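Local coordinates for trigger factor (Thermotoga maritima, PDB 2NSC), which probably acts as a ribosome-bound chaperone that keeps newly made proteins open and isomerises peptidyl-proline bonds, represented here by its N-terminal ribosome-binding domain, at residues E28-N36 with R48-L58. Sequence-based numbering, arbitrary orientation.
Sequences EDKAVRYLN and RIPKNVLKMKL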
loop_
_atom_site.group_PDB
_atom_site.type_symbol
_atom_site.label_atom_id
_atom_site.label_comp_id
_atom_site.label_asym_id
_atom_site.label_seq_id
_atom_site.Cartn_x
_atom_site.Cartn_y
_atom_site.Cartn_z
ATOM N N GLU A 28 -0.849 6.073 2.788
ATOM C CA GLU A 28 -1.374 7.030 1.812
ATOM C C GLU A 28 -0.990 8.460 2.189
ATOM O O GLU A 28 -0.575 9.220 1.332
ATOM C CB GLU A 28 -2.895 6.909 1.684
ATOM C CG GLU A 28 -3.361 5.598 1.045
ATOM C CD GLU A 28 -4.876 5.532 0.854
ATOM O OE1 GLU A 28 -5.581 5.043 1.746
ATOM O OE2 GLU A 28 -5.376 5.956 -0.191
ATOM N N ASP A 29 -1.121 8.811 3.475
ATOM C CA ASP A 29 -0.727 10.128 3.993
ATOM C C ASP A 29 0.778 10.405 3.808
ATOM O O ASP A 29 1.164 11.530 3.500
ATOM C CB ASP A 29 -1.069 10.252 5.487
ATOM C CG ASP A 29 -2.560 10.440 5.757
ATOM O OD1 ASP A 29 -3.305 10.814 4.817
ATOM O OD2 ASP A 29 -2.987 10.238 6.932
ATOM N N LYS A 30 1.631 9.402 4.032
ATOM C CA LYS A 30 3.055 9.592 3.800
ATOM C C LYS A 30 3.283 9.837 2.314
ATOM O O LYS A 30 4.114 10.666 1.941
ATOM C CB LYS A 30 3.867 8.383 4.241
ATOM C CG LYS A 30 3.864 8.111 5.748
ATOM C CD LYS A 30 4.613 6.825 6.071
ATOM C CE LYS A 30 4.401 6.421 7.525
ATOM N NZ LYS A 30 5.230 5.223 7.882
ATOM N N ALA A 31 2.542 9.114 1.471
ATOM C CA ALA A 31 2.651 9.260 0.020
ATOM C C ALA A 31 2.299 10.675 -0.433
ATOM O O ALA A 31 2.987 11.254 -1.269
ATOM C CB ALA A 31 1.762 8.227 -0.690
ATOM N N VAL A 32 1.230 11.239 0.123
ATOM C CA VAL A 32 0.842 12.627 -0.170
ATOM C C VAL A 32 1.958 13.595 0.246
ATOM O O VAL A 32 2.360 14.465 -0.520
ATOM C CB VAL A 32 -0.514 12.987 0.518
ATOM C CG1 VAL A 32 -0.826 14.446 0.378
ATOM C CG2 VAL A 32 -1.655 12.119 -0.041
ATOM N N ARG A 33 2.451 13.414 1.464
ATOM C CA ARG A 33 3.556 14.187 2.031
ATOM C C ARG A 33 4.790 14.141 1.124
ATOM O O ARG A 33 5.405 15.160 0.841
ATOM C CB ARG A 33 3.895 13.596 3.404
ATOM C CG ARG A 33 4.683 14.479 4.356
ATOM C CD ARG A 33 4.633 13.856 5.764
ATOM N NE ARG A 33 3.256 13.881 6.222
ATOM C CZ ARG A 33 2.636 12.922 6.894
ATOM N NH1 ARG A 33 3.252 11.785 7.231
ATOM N NH2 ARG A 33 1.367 13.120 7.227
ATOM N N TYR A 34 5.140 12.939 0.677
ATOM C CA TYR A 34 6.330 12.719 -0.135
ATOM C C TYR A 34 6.200 13.415 -1.490
ATOM O O TYR A 34 7.130 14.060 -1.969
ATOM C CB TYR A 34 6.507 11.209 -0.332
ATOM C CG TYR A 34 7.633 10.831 -1.253
ATOM C CD1 TYR A 34 8.939 10.688 -0.769
ATOM C CD2 TYR A 34 7.398 10.572 -2.600
ATOM C CE1 TYR A 34 9.993 10.327 -1.616
ATOM C CE2 TYR A 34 8.446 10.206 -3.448
ATOM C CZ TYR A 34 9.739 10.095 -2.950
ATOM O OH TYR A 34 10.778 9.743 -3.788
ATOM N N LEU A 35 5.032 13.262 -2.108
ATOM C CA LEU A 35 4.765 13.824 -3.421
ATOM C C LEU A 35 4.727 15.347 -3.396
ATOM O O LEU A 35 5.184 15.983 -4.348
ATOM C CB LEU A 35 3.464 13.272 -3.975
ATOM C CG LEU A 35 3.612 11.818 -4.446
ATOM C CD1 LEU A 35 2.249 11.158 -4.627
ATOM C CD2 LEU A 35 4.448 11.732 -5.736
ATOM N N ASN A 36 4.204 15.924 -2.311
ATOM C CA ASN A 36 4.063 17.374 -2.191
ATOM C C ASN A 36 5.373 18.083 -1.909
ATOM O O ASN A 36 5.471 19.304 -2.081
ATOM C CB ASN A 36 3.030 17.740 -1.123
ATOM C CG ASN A 36 1.667 18.043 -1.709
ATOM O OD1 ASN A 36 1.554 18.852 -2.629
ATOM N ND2 ASN A 36 0.617 17.409 -1.166
ATOM N N ARG A 48 0.940 21.872 -1.507
ATOM C CA ARG A 48 -0.434 21.940 -1.012
ATOM C C ARG A 48 -1.433 21.156 -1.857
ATOM O O ARG A 48 -2.634 21.429 -1.809
ATOM C CB ARG A 48 -0.900 23.407 -0.870
ATOM C CG ARG A 48 0.062 24.348 -0.111
ATOM C CD ARG A 48 0.125 24.075 1.385
ATOM N NE ARG A 48 -1.214 23.983 1.957
ATOM C CZ ARG A 48 -1.913 25.001 2.457
ATOM N NH1 ARG A 48 -1.412 26.229 2.495
ATOM N NH2 ARG A 48 -3.127 24.775 2.937
ATOM N N ILE A 49 -0.963 20.190 -2.637
ATOM C CA ILE A 49 -1.895 19.419 -3.473
ATOM C C ILE A 49 -2.729 18.476 -2.580
ATOM O O ILE A 49 -2.163 17.689 -1.829
ATOM C CB ILE A 49 -1.175 18.620 -4.592
ATOM C CG1 ILE A 49 -0.187 19.508 -5.370
ATOM C CG2 ILE A 49 -2.205 17.994 -5.538
ATOM C CD1 ILE A 49 0.839 18.732 -6.212
ATOM N N PRO A 50 -4.073 18.573 -2.640
ATOM C CA PRO A 50 -4.901 17.637 -1.860
ATOM C C PRO A 50 -4.691 16.161 -2.250
ATOM O O PRO A 50 -4.382 15.875 -3.414
ATOM C CB PRO A 50 -6.343 18.086 -2.176
ATOM C CG PRO A 50 -6.212 19.509 -2.622
ATOM C CD PRO A 50 -4.905 19.541 -3.373
ATOM N N LYS A 51 -4.848 15.255 -1.279
ATOM C CA LYS A 51 -4.760 13.796 -1.505
ATOM C C LYS A 51 -5.617 13.302 -2.685
ATOM O O LYS A 51 -5.147 12.518 -3.512
ATOM C CB LYS A 51 -5.097 13.007 -0.219
ATOM C CG LYS A 51 -5.210 11.479 -0.431
ATOM C CD LYS A 51 -4.971 10.656 0.831
ATOM C CE LYS A 51 -6.100 10.782 1.825
ATOM N NZ LYS A 51 -5.925 9.829 2.967
ATOM N N ASN A 52 -6.862 13.770 -2.752
ATOM C CA ASN A 52 -7.809 13.393 -3.809
ATOM C C ASN A 52 -7.356 13.720 -5.220
ATOM O O ASN A 52 -7.697 13.019 -6.181
ATOM C CB ASN A 52 -9.154 14.071 -3.557
ATOM C CG ASN A 52 -9.868 13.487 -2.372
ATOM O OD1 ASN A 52 -9.685 12.302 -2.043
ATOM N ND2 ASN A 52 -10.689 14.307 -1.713
ATOM N N VAL A 53 -6.612 14.810 -5.328
ATOM C CA VAL A 53 -6.110 15.298 -6.595
ATOM C C VAL A 53 -4.960 14.398 -7.031
ATOM O O VAL A 53 -4.907 13.962 -8.180
ATOM C CB VAL A 53 -5.669 16.765 -6.466
ATOM C CG1 VAL A 53 -5.165 17.312 -7.801
ATOM C CG2 VAL A 53 -6.837 17.607 -5.945
ATOM N N LEU A 54 -4.062 14.087 -6.101
ATOM C CA LEU A 54 -2.956 13.181 -6.395
ATOM C C LEU A 54 -3.452 11.808 -6.871
ATOM O O LEU A 54 -3.009 11.308 -7.910
ATOM C CB LEU A 54 -2.020 13.069 -5.194
ATOM C CG LEU A 54 -1.189 14.327 -4.914
ATOM C CD1 LEU A 54 -0.519 14.224 -3.573
ATOM C CD2 LEU A 54 -0.148 14.571 -5.999
ATOM N N LYS A 55 -4.402 11.230 -6.140
ATOM C CA LYS A 55 -4.990 9.942 -6.503
ATOM C C LYS A 55 -5.610 9.963 -7.891
ATOM O O LYS A 55 -5.570 8.952 -8.596
ATOM C CB LYS A 55 -6.033 9.518 -5.470
ATOM C CG LYS A 55 -5.490 9.545 -4.053
ATOM C CD LYS A 55 -6.462 9.010 -3.034
ATOM C CE LYS A 55 -6.299 7.521 -2.834
ATOM N NZ LYS A 55 -7.073 7.086 -1.639
ATOM N N MET A 56 -6.179 11.111 -8.276
ATOM C CA MET A 56 -6.832 11.280 -9.589
ATOM C C MET A 56 -5.825 11.418 -10.745
ATOM O O MET A 56 -5.936 10.722 -11.760
ATOM C CB MET A 56 -7.799 12.473 -9.561
ATOM C CG MET A 56 -8.526 12.715 -10.865
ATOM S SD MET A 56 -9.309 14.336 -10.940
ATOM C CE MET A 56 -7.878 15.417 -11.088
ATOM N N LYS A 57 -4.853 12.317 -10.572
ATOM C CA LYS A 57 -3.756 12.511 -11.525
ATOM C C LYS A 57 -2.950 11.227 -11.747
ATOM O O LYS A 57 -2.812 10.754 -12.883
ATOM C CB LYS A 57 -2.802 13.613 -11.031
ATOM C CG LYS A 57 -3.434 14.982 -10.804
ATOM C CD LYS A 57 -3.878 15.605 -12.096
ATOM C CE LYS A 57 -4.561 16.930 -11.857
ATOM N NZ LYS A 57 -4.655 17.689 -13.130
ATOM N N LEU A 58 -2.436 10.672 -10.648
ATOM C CA LEU A 58 -1.571 9.493 -10.673
ATOM C C LEU A 58 -2.286 8.188 -11.003
ATOM O O LEU A 58 -1.675 7.282 -11.561
ATOM C CB LEU A 58 -0.839 9.328 -9.336
ATOM C CG LEU A 58 -0.027 10.501 -8.781
ATOM C CD1 LEU A 58 0.913 10.025 -7.697
ATOM C CD2 LEU A 58 0.739 11.200 -9.876
#
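The flat carboxamide of Asn36 grips both the N-H and the C=O of one loop residue, Ile49, acting as donor and acceptor at once. This clasp closes one end of a helix-loop-helix pair in the N-terminal, ribosome-binding domain of trigger factor. Asn36 ND2 donates to Ile49 O (2.9 Å) within the amide plane and on a carbonyl lone pair, whereas Ile49 N reaches Asn36 OD1 (2.9 Å) tilted 27° from the carbonyl plane. The Ile49 side chain also lies beside that oxygen, with Ile49 CG1 3.3 Å from Asn36 OD1. Replacing this amide with an alanine is likely to leave Ile49 N and O without these mates and the turn into helix 51-58 freer to shift.

Helix segments 28-36 and 51-58 cross at 81°, joined by a long loop whose Val39 and Ile41 also touch Ile49. Between them Leu54 CD1 packs against Val32 CG1 and Leu35 CB, while Leu35 and Leu58 meet tip to tip, CD1 to CD1. Phe62 of helix 62-71 also touches Val32.

Charges finish the other end. Lys55 NZ forms a hydrogen-bonded salt bridge with Glu28 OE2, modelled at a doubtfully short 2.5 Å. Lys51, bent at chi3 (71°), makes a weak salt bridge from NZ to Asp29 OD1 (3.4 Å). With CG2 anti to its carbonyl carbon, Val32 sets that methyl across the aliphatic stem of Lys51, Val32 CG2 lying 3.6 Å from Lys51 CB.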